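Local coordinates for protein MCG133388, isoform CRA_f (Mus musculus, PDB 4ZPO) that mediates homophilic neuronal self-recognition through its extracellular cadherin domains and binds calcium, probably as a calcium-dependent cell-adhesion protein that helps establish specific neuronal connections, at the calcium ion site and the glycan on Asn236. Coordinates in Å, arbitrary orientation; residue numbers count along the deposited sequence, not the author numbering.

Both sites lie at the EC2-facing end of the third cadherin repeat of this EC1-3 fragment. The centres of the C-alpha atoms of site 1 and site 2 are about 11 Å apart. They share no residue but are joined twice along the chain: Pro211 of site 1 leads straight into strand 212-213 of site 2, and Thr238, which ends strand 237-238, is followed by the calcium ligand Asp239. Site 1 helps hold the EC2-EC3 junction rigid, while site 2 carries a fucosylated N-glycan on the flank of the same repeat. The deposited assembly is one chain, so the structure alone does not show whether the glycan shapes recognition between molecules.

Site 1: the calcium ion site. Residues 207, 209-211, 239, 241, 245-246, 295-296, 301. With CA (calcium ion), chain B.
Two backbone carbonyls face the calcium, one from the extended linker at Asn209 and one from the helical turn at Asn245, the last residue of 3-10 helix 243-245. This is a canonical cadherin inter-repeat site: Asn207 and Asn209 belong to the DXNDN linker motif, Asp239 and Asp241 form the DXD motif, and Asp295 closes the shell from the end of strand 286-295. Asn209 O lies 2.4 Å from CA, and Asn245 O lies 2.5 Å from it. With the carboxylates they make an irregular shell of six near oxygens, and waters may be missing from the model. Asp239 chelates the ion in bidentate fashion through both carboxylate oxygens, OD1 at 2.5 Å and OD2 at 2.6 Å from CA. Asp241 uses one branch, OD2, 2.5 Å from CA; this aspartate also serves the neighbouring calcium, which couples the two calcium positions of the junction. Its backbone N donates to Asp239 OD1, helping to fix the bidentate carboxylate. Asp295, its CG anti to the backbone N (chi1 -151°), likewise gives one oxygen, OD2, 2.4 Å from CA. Its other oxygen, OD1, turns aside and takes the backbone N-H of Gln296, which limits rotation of the carboxylate. Asn207 stands at the margin, with OD1 2.9 Å from CA, a longer, less certain contact. Its ND2 donates to Asp295 OD2 across 2.9 Å (145° at H), approaching from well above the carboxylate plane, 63° out of it. An alanine in place of Asn207 would probably loosen the shell, losing both the long OD1 contact and the amide that steadies Asp295 OD2. Three carboxylates crowded on one cation probably stay ionised.

Site 2: the glycan on Asn236. Residues 212-214, 236, 238. With NAG (2-acetamido-2-deoxy-beta-D-glucopyranose), chain C; FUC (alpha-L-fucopyranose), chain D.
Asn236 ND2 is held by the covalent N-glycosidic bond to the sugar and by a weak hydrogen bond within the protein, two grips beyond its own amide carbon. Asn236 and Thr238 are the first and last positions of an N-X-T glycosylation sequon, and ND2 joins NAG C1, the anomeric carbon, at 1.4 Å. CG of Asn236 is anti to the backbone N (chi1 -175°), so the amide extends away from its own backbone towards the sugar, from the loop just before strand 237-238. Protein hides 84 of the 293 Å² of NAG, so much of this sugar stays uncovered by it. The weak bond runs from Asn236 ND2 to Gln214 OE1 at 3.5 Å, nearly straight (160° at H). Gln214, with CG also anti to its backbone N and the chain extended beyond, stretches alongside the glycan and buries more of its own surface against it than the other residues here. Midway along that chain, the methylene CG lies 3.9 Å from FUC C3. The fucose is attached through the 6-oxygen of the first sugar, FUC C1 to NAG O6 at 1.4 Å, as in core fucosylation; it folds back over the protein but is poorly ordered. Its methyl, C6, points towards the protein, between Thr212 and Thr238. Thr212 comes from one side with its methyl CG2, 3.8 Å from FUC C6. Thr238 comes from the other with its hydroxyl OG1, 3.6 Å from FUC C6, in the crowded position between backbone N and carbonyl carbon (chi1 67°). That rotation turns the Thr238 methyl CG2 towards the first sugar, 3.7 Å from NAG C5.

Site 1: the calcium ion site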
ATOM      1  N   ASN A 207       7.453 -18.542  13.281  1.00 94.52           N
ATOM      2  CA  ASN A 207       7.186 -19.866  13.832  1.00 80.03           C
ATOM      3  C   ASN A 207       6.000 -19.835  14.790  1.00 86.40           C
ATOM      4  O   ASN A 207       6.173 -19.744  16.005  1.00 78.31           O
ATOM      5  CB  ASN A 207       8.423 -20.416  14.541  1.00 80.36           C
ATOM      6  CG  ASN A 207       8.369 -21.922  14.723  1.00 86.62           C
ATOM      7  OD1 ASN A 207       7.295 -22.510  14.855  1.00 89.88           O
ATOM      8  ND2 ASN A 207       9.534 -22.557  14.727  1.00 86.88           N
ATOM      9  N   ASN A 209       3.546 -22.271  14.574  1.00 77.10           N
ATOM     10  CA  ASN A 209       2.953 -23.599  14.473  1.00 79.73           C
ATOM     11  C   ASN A 209       3.869 -24.672  15.039  1.00 82.56           C
ATOM     12  O   ASN A 209       5.087 -24.614  14.875  1.00 85.85           O
ATOM     13  CB  ASN A 209       2.606 -23.924  13.019  1.00 79.48           C
ATOM     14  CG  ASN A 209       1.288 -23.314  12.583  1.00 78.37           C
ATOM     15  OD1 ASN A 209       1.232 -22.158  12.165  1.00 81.80           O
ATOM     16  ND2 ASN A 209       0.219 -24.095  12.675  1.00 73.90           N
ATOM     17  N   ALA A 210       3.273 -25.648  15.715  1.00 87.18           N
ATOM     18  CA  ALA A 210       4.021 -26.771  16.260  1.00 81.44           C
ATOM     19  C   ALA A 210       3.782 -28.017  15.420  1.00 75.90           C
ATOM     20  O   ALA A 210       2.688 -28.200  14.881  1.00 80.14           O
ATOM     21  CB  ALA A 210       3.632 -27.019  17.709  1.00 79.52           C
ATOM     22  N   PRO A 211       4.809 -28.870  15.290  1.00 71.92           N
ATOM     23  CA  PRO A 211       4.661 -30.134  14.562  1.00 71.10           C
ATOM     24  C   PRO A 211       3.537 -30.982  15.141  1.00 70.58           C
ATOM     25  O   PRO A 211       3.311 -30.960  16.350  1.00 66.05           O
ATOM     26  CB  PRO A 211       6.020 -30.812  14.755  1.00 61.38           C
ATOM     27  CG  PRO A 211       6.968 -29.686  14.986  1.00 69.86           C
ATOM     28  CD  PRO A 211       6.190 -28.663  15.760  1.00 71.66           C
ATOM     29  N   ASP A 239       4.418 -29.868   9.538  1.00 85.55           N
ATOM     30  CA  ASP A 239       4.578 -28.505  10.019  1.00 82.91           C
ATOM     31  C   ASP A 239       4.384 -27.524   8.869  1.00 78.90           C
ATOM     32  O   ASP A 239       5.160 -27.522   7.912  1.00 82.93           O
ATOM     33  CB  ASP A 239       5.950 -28.317  10.664  1.00 90.91           C
ATOM     34  CG  ASP A 239       6.018 -27.082  11.535  1.00 96.89           C
ATOM     35  OD1 ASP A 239       6.119 -25.970  10.980  1.00103.05           O
ATOM     36  OD2 ASP A 239       5.972 -27.223  12.775  1.00 97.95           O
ATOM     37  N   ASP A 241       4.747 -24.339   8.668  1.00 79.91           N
ATOM     38  CA  ASP A 241       5.606 -23.160   8.633  1.00 85.14           C
ATOM     39  C   ASP A 241       6.656 -23.254   7.529  1.00 91.92           C
ATOM     40  O   ASP A 241       6.928 -24.333   7.002  1.00 92.08           O
ATOM     41  CB  ASP A 241       6.282 -22.947   9.988  1.00 80.91           C
ATOM     42  CG  ASP A 241       5.300 -22.540  11.070  1.00 82.08           C
ATOM     43  OD1 ASP A 241       4.228 -21.999  10.729  1.00 87.79           O
ATOM     44  OD2 ASP A 241       5.601 -22.755  12.263  1.00 83.97           O
ATOM     45  N   ASN A 245      11.571 -23.338   9.975  1.00 91.06           N
ATOM     46  CA  ASN A 245      10.434 -23.341  10.885  1.00 86.69           C
ATOM     47  C   ASN A 245       9.483 -24.497  10.587  1.00 86.22           C
ATOM     48  O   ASN A 245       8.653 -24.860  11.420  1.00 78.82           O
ATOM     49  CB  ASN A 245       9.682 -22.011  10.808  1.00 84.92           C
ATOM     50  CG  ASN A 245      10.486 -20.851  11.360  1.00 90.13           C
ATOM     51  OD1 ASN A 245      11.689 -20.969  11.594  1.00 93.50           O
ATOM     52  ND2 ASN A 245       9.824 -19.719  11.568  1.00 93.47           N
ATOM     53  N   GLY A 246       9.615 -25.075   9.395  1.00 91.88           N
ATOM     54  CA  GLY A 246       8.766 -26.175   8.975  1.00 87.62           C
ATOM     55  C   GLY A 246       9.444 -27.529   9.044  1.00 82.72           C
ATOM     56  O   GLY A 246       8.777 -28.561   9.094  1.00 77.46           O
ATOM     57  N   ASP A 295      10.904 -28.938  16.398  1.00 83.49           N
ATOM     58  CA  ASP A 295      11.026 -27.967  15.314  1.00 87.51           C
ATOM     59  C   ASP A 295      12.466 -27.476  15.195  1.00 94.69           C
ATOM     60  O   ASP A 295      13.314 -27.811  16.023  1.00108.42           O
ATOM     61  CB  ASP A 295      10.087 -26.784  15.546  1.00 87.08           C
ATOM     62  CG  ASP A 295       9.623 -26.148  14.260  1.00 88.32           C
ATOM     63  OD1 ASP A 295      10.169 -26.498  13.193  1.00 93.47           O
ATOM     64  OD2 ASP A 295       8.715 -25.294  14.316  1.00 91.07           O
ATOM     65  N   GLN A 296      12.741 -26.678  14.167  1.00 89.20           N
ATOM     66  CA  GLN A 296      14.075 -26.114  13.980  1.00 88.50           C
ATOM     67  C   GLN A 296      14.045 -24.589  13.978  1.00 87.73           C
ATOM     68  O   GLN A 296      15.021 -23.939  13.602  1.00 96.49           O
ATOM     69  CB  GLN A 296      14.703 -26.622  12.680  1.00 88.02           C
ATOM     70  CG  GLN A 296      15.080 -28.092  12.702  1.00 89.47           C
ATOM     71  CD  GLN A 296      15.880 -28.505  11.483  1.00 90.95           C
ATOM     72  OE1 GLN A 296      16.234 -27.672  10.648  1.00 86.98           O
ATOM     73  NE2 GLN A 296      16.172 -29.797  11.376  1.00 96.46           N
ATOM     74  N   MET A 301       9.349 -25.372  18.438  1.00 75.40           N
ATOM     75  CA  MET A 301       8.060 -25.963  18.772  1.00 70.96           C
ATOM     76  C   MET A 301       8.168 -27.484  18.736  1.00 67.90           C
ATOM     77  O   MET A 301       9.133 -28.026  18.199  1.00 67.97           O
ATOM     78  CB  MET A 301       6.979 -25.481  17.805  1.00 79.91           C
ATOM     79  CG  MET A 301       6.817 -23.969  17.732  1.00 87.24           C
ATOM     80  SD  MET A 301       6.281 -23.235  19.289  1.00140.54           S
ATOM     81  CE  MET A 301       5.669 -21.651  18.720  1.00 74.49           C
TER
HETATM   82 CA    CA B 401       6.737 -24.782  13.085  1.00 75.49          CA

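Site 2: the glycan on Asn236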
ATOM      1  N   THR A 212       2.829 -31.706  14.283  1.00 72.38           N
ATOM      2  CA  THR A 212       1.727 -32.545  14.730  1.00 66.87           C
ATOM      3  C   THR A 212       1.773 -33.902  14.044  1.00 66.66           C
ATOM      4  O   THR A 212       1.789 -33.988  12.816  1.00 68.42           O
ATOM      5  CB  THR A 212       0.364 -31.881  14.458  1.00 65.44           C
ATOM      6  OG1 THR A 212       0.245 -30.690  15.248  1.00 63.41           O
ATOM      7  CG2 THR A 212      -0.773 -32.829  14.807  1.00 66.74           C
ATOM      8  N   PHE A 213       1.803 -34.962  14.843  1.00 71.25           N
ATOM      9  CA  PHE A 213       1.807 -36.314  14.306  1.00 71.61           C
ATOM     10  C   PHE A 213       0.449 -36.656  13.709  1.00 66.13           C
ATOM     11  O   PHE A 213      -0.571 -36.080  14.092  1.00 62.34           O
ATOM     12  CB  PHE A 213       2.181 -37.323  15.390  1.00 71.23           C
ATOM     13  CG  PHE A 213       3.610 -37.228  15.838  1.00 57.94           C
ATOM     14  CD1 PHE A 213       4.598 -37.962  15.200  1.00 58.03           C
ATOM     15  CD2 PHE A 213       3.967 -36.409  16.894  1.00 60.89           C
ATOM     16  CE1 PHE A 213       5.913 -37.880  15.609  1.00 70.87           C
ATOM     17  CE2 PHE A 213       5.281 -36.323  17.309  1.00 67.05           C
ATOM     18  CZ  PHE A 213       6.254 -37.060  16.665  1.00 70.61           C
ATOM     19  N   GLN A 214       0.447 -37.593  12.766  1.00 70.11           N
ATOM     20  CA  GLN A 214      -0.776 -38.018  12.094  1.00 73.69           C
ATOM     21  C   GLN A 214      -1.778 -38.589  13.094  1.00 76.85           C
ATOM     22  O   GLN A 214      -2.989 -38.467  12.916  1.00 87.07           O
ATOM     23  CB  GLN A 214      -0.452 -39.050  11.012  1.00 82.63           C
ATOM     24  CG  GLN A 214      -1.597 -39.348  10.060  1.00 97.18           C
ATOM     25  CD  GLN A 214      -1.184 -40.283   8.936  1.00106.40           C
ATOM     26  OE1 GLN A 214      -0.060 -40.791   8.916  1.00109.19           O
ATOM     27  NE2 GLN A 214      -2.092 -40.513   7.993  1.00107.99           N
ATOM     28  N   ASN A 236       5.012 -39.777  11.152  1.00 84.73           N
ATOM     29  CA  ASN A 236       4.649 -38.736  10.200  1.00 95.40           C
ATOM     30  C   ASN A 236       4.187 -37.464  10.891  1.00 94.49           C
ATOM     31  O   ASN A 236       3.032 -37.362  11.299  1.00 94.23           O
ATOM     32  CB  ASN A 236       3.549 -39.237   9.269  1.00108.77           C
ATOM     33  CG  ASN A 236       3.221 -38.254   8.178  1.00122.59           C
ATOM     34  OD1 ASN A 236       4.094 -37.561   7.649  1.00120.02           O
ATOM     35  ND2 ASN A 236       1.945 -38.182   7.833  1.00146.10           N
ATOM     36  N   THR A 238       3.772 -33.258  10.581  1.00 82.68           N
ATOM     37  CA  THR A 238       3.683 -32.172   9.613  1.00 77.65           C
ATOM     38  C   THR A 238       3.840 -30.809  10.277  1.00 82.38           C
ATOM     39  O   THR A 238       3.445 -30.616  11.428  1.00 85.31           O
ATOM     40  CB  THR A 238       2.342 -32.196   8.858  1.00 70.97           C
ATOM     41  OG1 THR A 238       1.274 -31.893   9.764  1.00 62.56           O
ATOM     42  CG2 THR A 238       2.107 -33.563   8.236  1.00 66.58           C
TER
HETATM   43  C1  NAG C   1       1.461 -37.306   6.796  1.00103.28           C
HETATM   44  C2  NAG C   1       1.109 -38.153   5.556  1.00117.88           C
HETATM   45  C3  NAG C   1       0.459 -37.299   4.469  1.00123.85           C
HETATM   46  C4  NAG C   1      -0.707 -36.498   5.028  1.00123.57           C
HETATM   47  C5  NAG C   1      -0.218 -35.676   6.210  1.00120.40           C
HETATM   48  C6  NAG C   1      -1.299 -34.838   6.854  1.00124.75           C
HETATM   49  C7  NAG C   1       3.361 -38.242   4.535  1.00129.89           C
HETATM   50  C8  NAG C   1       4.442 -39.152   4.039  1.00130.40           C
HETATM   51  N2  NAG C   1       2.271 -38.850   5.024  1.00125.62           N
HETATM   52  O3  NAG C   1       0.002 -38.163   3.437  1.00126.60           O
HETATM   53  O4  NAG C   1      -1.218 -35.620   4.031  1.00123.47           O
HETATM   54  O5  NAG C   1       0.301 -36.553   7.221  1.00112.55           O
HETATM   55  O6  NAG C   1      -2.271 -35.627   7.525  1.00131.53           O
HETATM   56  O7  NAG C   1       3.482 -37.017   4.518  1.00129.60           O
HETATM   57  C1  FUC D   2      -3.219 -34.719   8.114  1.00135.55           C
HETATM   58  C2  FUC D   2      -4.404 -35.508   8.672  1.00138.47           C
HETATM   59  C3  FUC D   2      -3.989 -36.257   9.937  1.00139.64           C
HETATM   60  C4  FUC D   2      -3.383 -35.287  10.961  1.00137.90           C
HETATM   61  C5  FUC D   2      -2.235 -34.493  10.324  1.00134.97           C
HETATM   62  C6  FUC D   2      -1.720 -33.367  11.211  1.00133.11           C
HETATM   63  O2  FUC D   2      -4.936 -36.410   7.713  1.00139.77           O
HETATM   64  O3  FUC D   2      -5.121 -36.869  10.545  1.00144.27           O
HETATM   65  O4  FUC D   2      -4.376 -34.396  11.431  1.00137.16           O
HETATM   66  O5  FUC D   2      -2.639 -33.874   9.081  1.00134.45           O